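PDB 3KXP: 2-(acetamidomethylene)succinate hydrolase from Mesorhizobium loti, which catalyses the last step of vitamin B6 degradation, hydrolysing (E)-2-(acetamidomethylene)succinate to succinic semialdehyde, acetate, ammonia and carbon dioxide. Local coordinates for residues P69-F74 against I89-R94; R213-S218 against D293-E298. All blocks are in the same frame, centred on the assembly; numbering follows the deposited sequence.

Interaction 1 (P69-F74 against I89-R94)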
loop_
_atom_site.group_PDB
_atom_site.type_symbol
_atom_site.label_atom_id
_atom_site.label_comp_id
_atom_site.label_asym_id
_atom_site.label_seq_id
_atom_site.Cartn_x
_atom_site.Cartn_y
_atom_site.Cartn_z
ATOM N N PRO A 69 -19.970 0.548 4.300
ATOM C CA PRO A 69 -19.206 -0.604 4.784
ATOM C C PRO A 69 -18.673 -0.351 6.195
ATOM O O PRO A 69 -18.403 0.790 6.577
ATOM C CB PRO A 69 -18.091 -0.731 3.749
ATOM C CG PRO A 69 -18.757 -0.250 2.496
ATOM C CD PRO A 69 -19.491 0.979 2.977
ATOM N N LEU A 70 -18.521 -1.418 6.966
ATOM C CA LEU A 70 -18.045 -1.295 8.330
ATOM C C LEU A 70 -16.535 -1.087 8.460
ATOM O O LEU A 70 -15.736 -1.777 7.823
ATOM C CB LEU A 70 -18.455 -2.528 9.129
ATOM C CG LEU A 70 -18.091 -2.510 10.614
ATOM C CD1 LEU A 70 -18.826 -1.363 11.308
ATOM C CD2 LEU A 70 -18.453 -3.853 11.244
HETATM N N MSE A 71 -16.158 -0.127 9.300
HETATM C CA MSE A 71 -14.757 0.173 9.559
HETATM C C MSE A 71 -14.580 0.360 11.064
HETATM O O MSE A 71 -15.074 1.331 11.640
HETATM C CB MSE A 71 -14.341 1.436 8.823
HETATM C CG MSE A 71 -12.850 1.664 8.830
HETATM SE SE MSE A 71 -12.348 3.166 7.721
HETATM C CE MSE A 71 -12.469 2.311 5.987
ATOM N N LEU A 72 -13.870 -0.572 11.695
ATOM C CA LEU A 72 -13.650 -0.535 13.142
ATOM C C LEU A 72 -12.283 0.025 13.535
ATOM O O LEU A 72 -11.276 -0.286 12.900
ATOM C CB LEU A 72 -13.816 -1.945 13.716
ATOM C CG LEU A 72 -15.161 -2.599 13.382
ATOM C CD1 LEU A 72 -15.187 -4.035 13.871
ATOM C CD2 LEU A 72 -16.288 -1.792 14.019
ATOM N N PHE A 73 -12.253 0.842 14.589
ATOM C CA PHE A 73 -11.011 1.442 15.057
ATOM C C PHE A 73 -10.637 0.983 16.472
ATOM O O PHE A 73 -11.448 1.073 17.394
ATOM C CB PHE A 73 -11.123 2.963 15.042
ATOM C CG PHE A 73 -11.365 3.556 13.680
ATOM C CD1 PHE A 73 -12.595 3.413 13.046
ATOM C CD2 PHE A 73 -10.388 4.324 13.065
ATOM C CE1 PHE A 73 -12.849 4.037 11.820
ATOM C CE2 PHE A 73 -10.634 4.952 11.835
ATOM C CZ PHE A 73 -11.864 4.809 11.218
ATOM N N PHE A 74 -9.401 0.517 16.644
ATOM C CA PHE A 74 -8.927 0.033 17.937
ATOM C C PHE A 74 -7.694 0.787 18.454
ATOM O O PHE A 74 -6.624 0.753 17.841
ATOM C CB PHE A 74 -8.624 -1.460 17.842
ATOM C CG PHE A 74 -9.762 -2.266 17.299
ATOM C CD1 PHE A 74 -10.007 -2.315 15.929
ATOM C CD2 PHE A 74 -10.611 -2.961 18.157
ATOM C CE1 PHE A 74 -11.080 -3.044 15.418
ATOM C CE2 PHE A 74 -11.688 -3.694 17.656
ATOM C CZ PHE A 74 -11.922 -3.736 16.283
ATOM N N ILE A 89 -14.807 11.241 11.596
ATOM C CA ILE A 89 -15.700 12.216 10.998
ATOM C C ILE A 89 -15.374 12.349 9.513
ATOM O O ILE A 89 -16.260 12.574 8.694
ATOM C CB ILE A 89 -15.565 13.593 11.679
ATOM C CG1 ILE A 89 -16.049 13.504 13.125
ATOM C CG2 ILE A 89 -16.384 14.627 10.931
ATOM C CD1 ILE A 89 -16.010 14.822 13.877
ATOM N N ARG A 90 -14.095 12.177 9.186
ATOM C CA ARG A 90 -13.596 12.283 7.816
ATOM C C ARG A 90 -13.976 11.118 6.908
ATOM O O ARG A 90 -13.908 11.236 5.687
ATOM C CB ARG A 90 -12.070 12.400 7.831
ATOM C CG ARG A 90 -11.523 13.719 8.342
ATOM C CD ARG A 90 -11.529 14.768 7.246
ATOM N NE ARG A 90 -10.726 15.929 7.610
ATOM C CZ ARG A 90 -9.441 15.874 7.944
ATOM N NH1 ARG A 90 -8.802 14.713 7.966
ATOM N NH2 ARG A 90 -8.790 16.984 8.260
ATOM N N LEU A 91 -14.366 9.993 7.493
ATOM C CA LEU A 91 -14.715 8.825 6.694
ATOM C C LEU A 91 -16.158 8.380 6.878
ATOM O O LEU A 91 -16.588 7.408 6.255
ATOM C CB LEU A 91 -13.778 7.663 7.049
ATOM C CG LEU A 91 -12.290 7.854 6.734
ATOM C CD1 LEU A 91 -11.444 6.893 7.560
ATOM C CD2 LEU A 91 -12.060 7.650 5.254
ATOM N N SER A 92 -16.892 9.100 7.724
ATOM C CA SER A 92 -18.289 8.793 8.050
ATOM C C SER A 92 -19.294 8.820 6.904
ATOM O O SER A 92 -20.247 8.039 6.892
ATOM C CB SER A 92 -18.783 9.727 9.153
ATOM O OG SER A 92 -18.157 9.419 10.382
ATOM N N ASP A 93 -19.092 9.725 5.954
ATOM C CA ASP A 93 -19.997 9.824 4.823
ATOM C C ASP A 93 -19.952 8.609 3.897
ATOM O O ASP A 93 -20.904 8.362 3.163
ATOM C CB ASP A 93 -19.706 11.101 4.028
ATOM C CG ASP A 93 -18.233 11.487 4.048
ATOM O OD1 ASP A 93 -17.384 10.698 3.575
ATOM O OD2 ASP A 93 -17.925 12.595 4.542
ATOM N N ARG A 94 -18.869 7.834 3.956
ATOM C CA ARG A 94 -18.708 6.661 3.088
ATOM C C ARG A 94 -18.670 5.333 3.838
ATOM O O ARG A 94 -18.886 4.276 3.242
ATOM C CB ARG A 94 -17.420 6.789 2.270
ATOM C CG ARG A 94 -17.264 8.102 1.515
ATOM C CD ARG A 94 -15.787 8.392 1.267
ATOM N NE ARG A 94 -15.125 7.231 0.682
ATOM C CZ ARG A 94 -13.812 7.046 0.641
ATOM N NH1 ARG A 94 -12.980 7.943 1.151
ATOM N NH2 ARG A 94 -13.334 5.940 0.102
#

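Interaction 2 (R213-S218 against D293-E298)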
loop_
_atom_site.group_PDB
_atom_site.type_symbol
_atom_site.label_atom_id
_atom_site.label_comp_id
_atom_site.label_asym_id
_atom_site.label_seq_id
_atom_site.Cartn_x
_atom_site.Cartn_y
_atom_site.Cartn_z
ATOM N N ARG A 213 -6.146 16.986 24.909
ATOM C CA ARG A 213 -7.436 17.320 25.503
ATOM C C ARG A 213 -8.468 16.208 25.279
ATOM O O ARG A 213 -9.238 15.883 26.185
ATOM C CB ARG A 213 -7.939 18.658 24.941
ATOM C CG ARG A 213 -9.417 18.954 25.142
ATOM C CD ARG A 213 -9.852 19.060 26.609
ATOM N NE ARG A 213 -9.279 20.187 27.347
ATOM C CZ ARG A 213 -9.873 20.776 28.390
ATOM N NH1 ARG A 213 -11.061 20.355 28.806
ATOM N NH2 ARG A 213 -9.268 21.765 29.041
ATOM N N ILE A 214 -8.485 15.617 24.085
ATOM C CA ILE A 214 -9.430 14.536 23.818
ATOM C C ILE A 214 -9.181 13.342 24.748
ATOM O O ILE A 214 -10.128 12.770 25.289
ATOM C CB ILE A 214 -9.369 14.075 22.339
ATOM C CG1 ILE A 214 -10.037 15.130 21.453
ATOM C CG2 ILE A 214 -10.073 12.720 22.170
ATOM C CD1 ILE A 214 -9.917 14.858 19.962
ATOM N N ARG A 215 -7.918 12.968 24.935
ATOM C CA ARG A 215 -7.580 11.860 25.824
ATOM C C ARG A 215 -7.957 12.233 27.258
ATOM O O ARG A 215 -8.523 11.428 28.002
ATOM C CB ARG A 215 -6.079 11.561 25.776
ATOM C CG ARG A 215 -5.603 10.782 24.563
ATOM C CD ARG A 215 -4.087 10.729 24.559
ATOM N NE ARG A 215 -3.543 9.902 23.491
ATOM C CZ ARG A 215 -3.047 8.684 23.674
ATOM N NH1 ARG A 215 -3.026 8.147 24.892
ATOM N NH2 ARG A 215 -2.563 8.005 22.642
ATOM N N ALA A 216 -7.632 13.461 27.639
ATOM C CA ALA A 216 -7.924 13.953 28.979
ATOM C C ALA A 216 -9.412 13.878 29.348
ATOM O O ALA A 216 -9.768 13.454 30.445
ATOM C CB ALA A 216 -7.428 15.394 29.116
ATOM N N GLU A 217 -10.277 14.283 28.429
ATOM C CA GLU A 217 -11.705 14.275 28.696
ATOM C C GLU A 217 -12.350 12.905 28.577
ATOM O O GLU A 217 -13.379 12.665 29.185
ATOM C CB GLU A 217 -12.439 15.221 27.742
ATOM C CG GLU A 217 -11.899 16.631 27.695
ATOM C CD GLU A 217 -12.737 17.546 26.815
ATOM O OE1 GLU A 217 -13.216 17.076 25.757
ATOM O OE2 GLU A 217 -12.906 18.732 27.174
ATOM N N SER A 218 -11.753 12.006 27.805
ATOM C CA SER A 218 -12.363 10.701 27.595
ATOM C C SER A 218 -11.848 9.517 28.396
ATOM O O SER A 218 -12.598 8.587 28.652
ATOM C CB SER A 218 -12.295 10.342 26.112
ATOM O OG SER A 218 -10.945 10.192 25.693
ATOM N N ASP A 293 6.120 10.018 15.560
ATOM C CA ASP A 293 6.744 9.046 16.449
ATOM C C ASP A 293 5.742 7.889 16.551
ATOM O O ASP A 293 4.988 7.644 15.605
ATOM C CB ASP A 293 7.055 9.651 17.833
ATOM C CG ASP A 293 5.808 10.139 18.566
ATOM O OD1 ASP A 293 5.930 10.543 19.746
ATOM O OD2 ASP A 293 4.709 10.123 17.968
ATOM N N HIS A 294 5.721 7.180 17.673
ATOM C CA HIS A 294 4.806 6.059 17.819
ATOM C C HIS A 294 3.333 6.423 17.612
ATOM O O HIS A 294 2.556 5.613 17.096
ATOM C CB HIS A 294 5.003 5.423 19.202
ATOM C CG HIS A 294 3.998 4.363 19.542
ATOM N ND1 HIS A 294 3.802 3.240 18.763
ATOM C CD2 HIS A 294 3.165 4.235 20.602
ATOM C CE1 HIS A 294 2.896 2.466 19.332
ATOM N NE2 HIS A 294 2.493 3.046 20.449
ATOM N N TYR A 295 2.958 7.643 17.998
ATOM C CA TYR A 295 1.572 8.106 17.905
ATOM C C TYR A 295 1.215 8.727 16.557
ATOM O O TYR A 295 0.792 9.879 16.469
ATOM C CB TYR A 295 1.327 9.082 19.054
ATOM C CG TYR A 295 1.780 8.477 20.355
ATOM C CD1 TYR A 295 0.997 7.526 21.015
ATOM C CD2 TYR A 295 3.054 8.742 20.860
ATOM C CE1 TYR A 295 1.477 6.845 22.137
ATOM C CE2 TYR A 295 3.545 8.065 21.984
ATOM C CZ TYR A 295 2.751 7.116 22.611
ATOM O OH TYR A 295 3.235 6.431 23.702
ATOM N N VAL A 296 1.359 7.924 15.509
ATOM C CA VAL A 296 1.112 8.359 14.142
ATOM C C VAL A 296 -0.210 9.062 13.837
ATOM O O VAL A 296 -0.211 10.198 13.354
ATOM C CB VAL A 296 1.255 7.178 13.166
ATOM C CG1 VAL A 296 1.252 7.694 11.725
ATOM C CG2 VAL A 296 2.531 6.402 13.490
ATOM N N ASN A 297 -1.331 8.401 14.102
ATOM C CA ASN A 297 -2.619 9.003 13.792
ATOM C C ASN A 297 -2.892 10.327 14.518
ATOM O O ASN A 297 -3.521 11.234 13.958
ATOM C CB ASN A 297 -3.760 7.989 14.018
ATOM C CG ASN A 297 -3.797 7.437 15.432
ATOM O OD1 ASN A 297 -4.790 7.606 16.146
ATOM N ND2 ASN A 297 -2.723 6.760 15.841
ATOM N N GLU A 298 -2.398 10.463 15.742
ATOM C CA GLU A 298 -2.623 11.701 16.476
ATOM C C GLU A 298 -1.636 12.807 16.084
ATOM O O GLU A 298 -2.010 13.978 16.000
ATOM C CB GLU A 298 -2.561 11.433 17.989
ATOM C CG GLU A 298 -3.819 10.769 18.541
ATOM C CD GLU A 298 -3.631 10.143 19.920
ATOM O OE1 GLU A 298 -3.007 9.066 20.008
ATOM O OE2 GLU A 298 -4.113 10.723 20.916
#

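Interaction 1 (P69-F74 against I89-R94)
Met-71 and Phe-73 meet Leu-91 inside a beta-alpha-beta crossover of the alpha/beta hydrolase fold. Strand 70-74 leads through the short helix 85-89 and the loop 89-94 to strand 96-100, its parallel neighbour in the central sheet.

The buried part of the contact is purely apolar. Met-71 is present as selenomethionine. With CG anti to the backbone N (chi1 -169°) and the chain bent at chi3 (-78°), its SE is carried toward the loop 89-94 and lies 3.8 Å from Leu-91 CD1. The two side chains cross at about a right angle, so they touch at a point rather than running alongside. The same methyl carbon, CD1, reaches Phe-73 CZ at 4.2 Å, coming in at the ring edge and close to the ring plane. Met-71 and Phe-73 stand two residues apart on one face of the strand, and SE of Met-71 lies 4.2 Å from CE1 of Phe-73, and the one methyl, Leu-91 CD1, touches both. Helix 301-313 covers the cluster, Ile-312 resting against Met-71 and Thr-309 against Leu-91, while Phe-84 meets the ring of Phe-73.

Polar groups work at the margin. The guanidinium of Arg-94 is not directed at the strand; its NH2 forms a salt bridge with Asp-313, tying the loop to the last helix. Within the loop, Arg-94 N donates to Leu-91 O over 3.3 Å, a turn that brings the chain round toward Thr-96, whose backbone bonds to Pro-69 and Met-71 begin the pairing of the two strands. Just before that pairing the loop and the strand's start come together at the more exposed end, where CD of the Pro-69 ring sits 3.4 Å from the carbonyl O of Arg-94.

Interaction 2 (R213-S218 against D293-E298)
Arg-215 reaches Glu-298 on a chain extended from CG to NE, and a turn at its last torsion (chi4 -104°) swings the guanidinium so that NE and NH2 face the carboxylate together. Glu-298, its CG anti to the carbonyl carbon (chi1 -77°) and its chain extended beyond, presents both carboxylate oxygens to the guanidinium.

The result is a side-on, two-bond salt bridge. Arg-215 NE donates to Glu-298 OE2 at 2.8 Å and Arg-215 NH2 to Glu-298 OE1 at 2.9 Å, both bonds nearly straight at the hydrogen. Both oxygens use their syn lone pairs, and the two planes are only 7° apart, so the paired bonds hold both flat groups against rotation. Since both residues are buried, the bridge probably offsets the cost of burying the two charges. Beside it, Arg-215 NH2 lies obliquely 3.9 Å from CD1 of Tyr-295, and Tyr-204 makes a cation-pi contact with the same arginine while meeting the Tyr-295 ring edge-to-face. With an alanine in place of this arginine, the buried carboxylate of Glu-298 would probably lose its countercharge, and a gap would open beside both tyrosines.

Tyr-295 is itself positioned by its neighbours: its backbone N donates to Asp-293 OD2 at 3.0 Å, an Asx turn, and His-294 CD2 lies over one face of the Tyr-295 ring, 3.4 Å above its plane and offset toward the rim. That histidine is hydrogen-bonded through ND1 to Asp-166 and touches Ser-142, consistent with their inferred roles as a catalytic triad.

In the fold, helix 209-218 belongs to the insertion between strands 159-165 and 258-263, where this family usually carries its cap, and packs through Ala-216 on helix 193-203. Helix 296-299, with Tyr-295 in the N-cap position, follows strand 286-289 and rests through Val-296 and Asn-297 on helix 301-313.

Interaction 1 closes before interaction 2 opens, the two coming in series along the chain. Their centres are 18 Å apart and their nearest atoms about 7 Å, without touching. Interaction 1 packs the connection between two neighbouring strands of the central sheet onto strand 70-74; interaction 2 joins helix 209-218, in the insertion after strand 159-165, to the histidine loop after strand 286-289 at the sheet's far edge. Helix 301-313 borders both, through Ile-312 and Thr-309 in the first and Thr-304 in the second. Phe-84 likewise touches Phe-73 and Asn-297. Interaction 1 thus secures a strand connection away from the annotated sites, while interaction 2 joins the insertion to the segment that holds His-294 of the inferred active site.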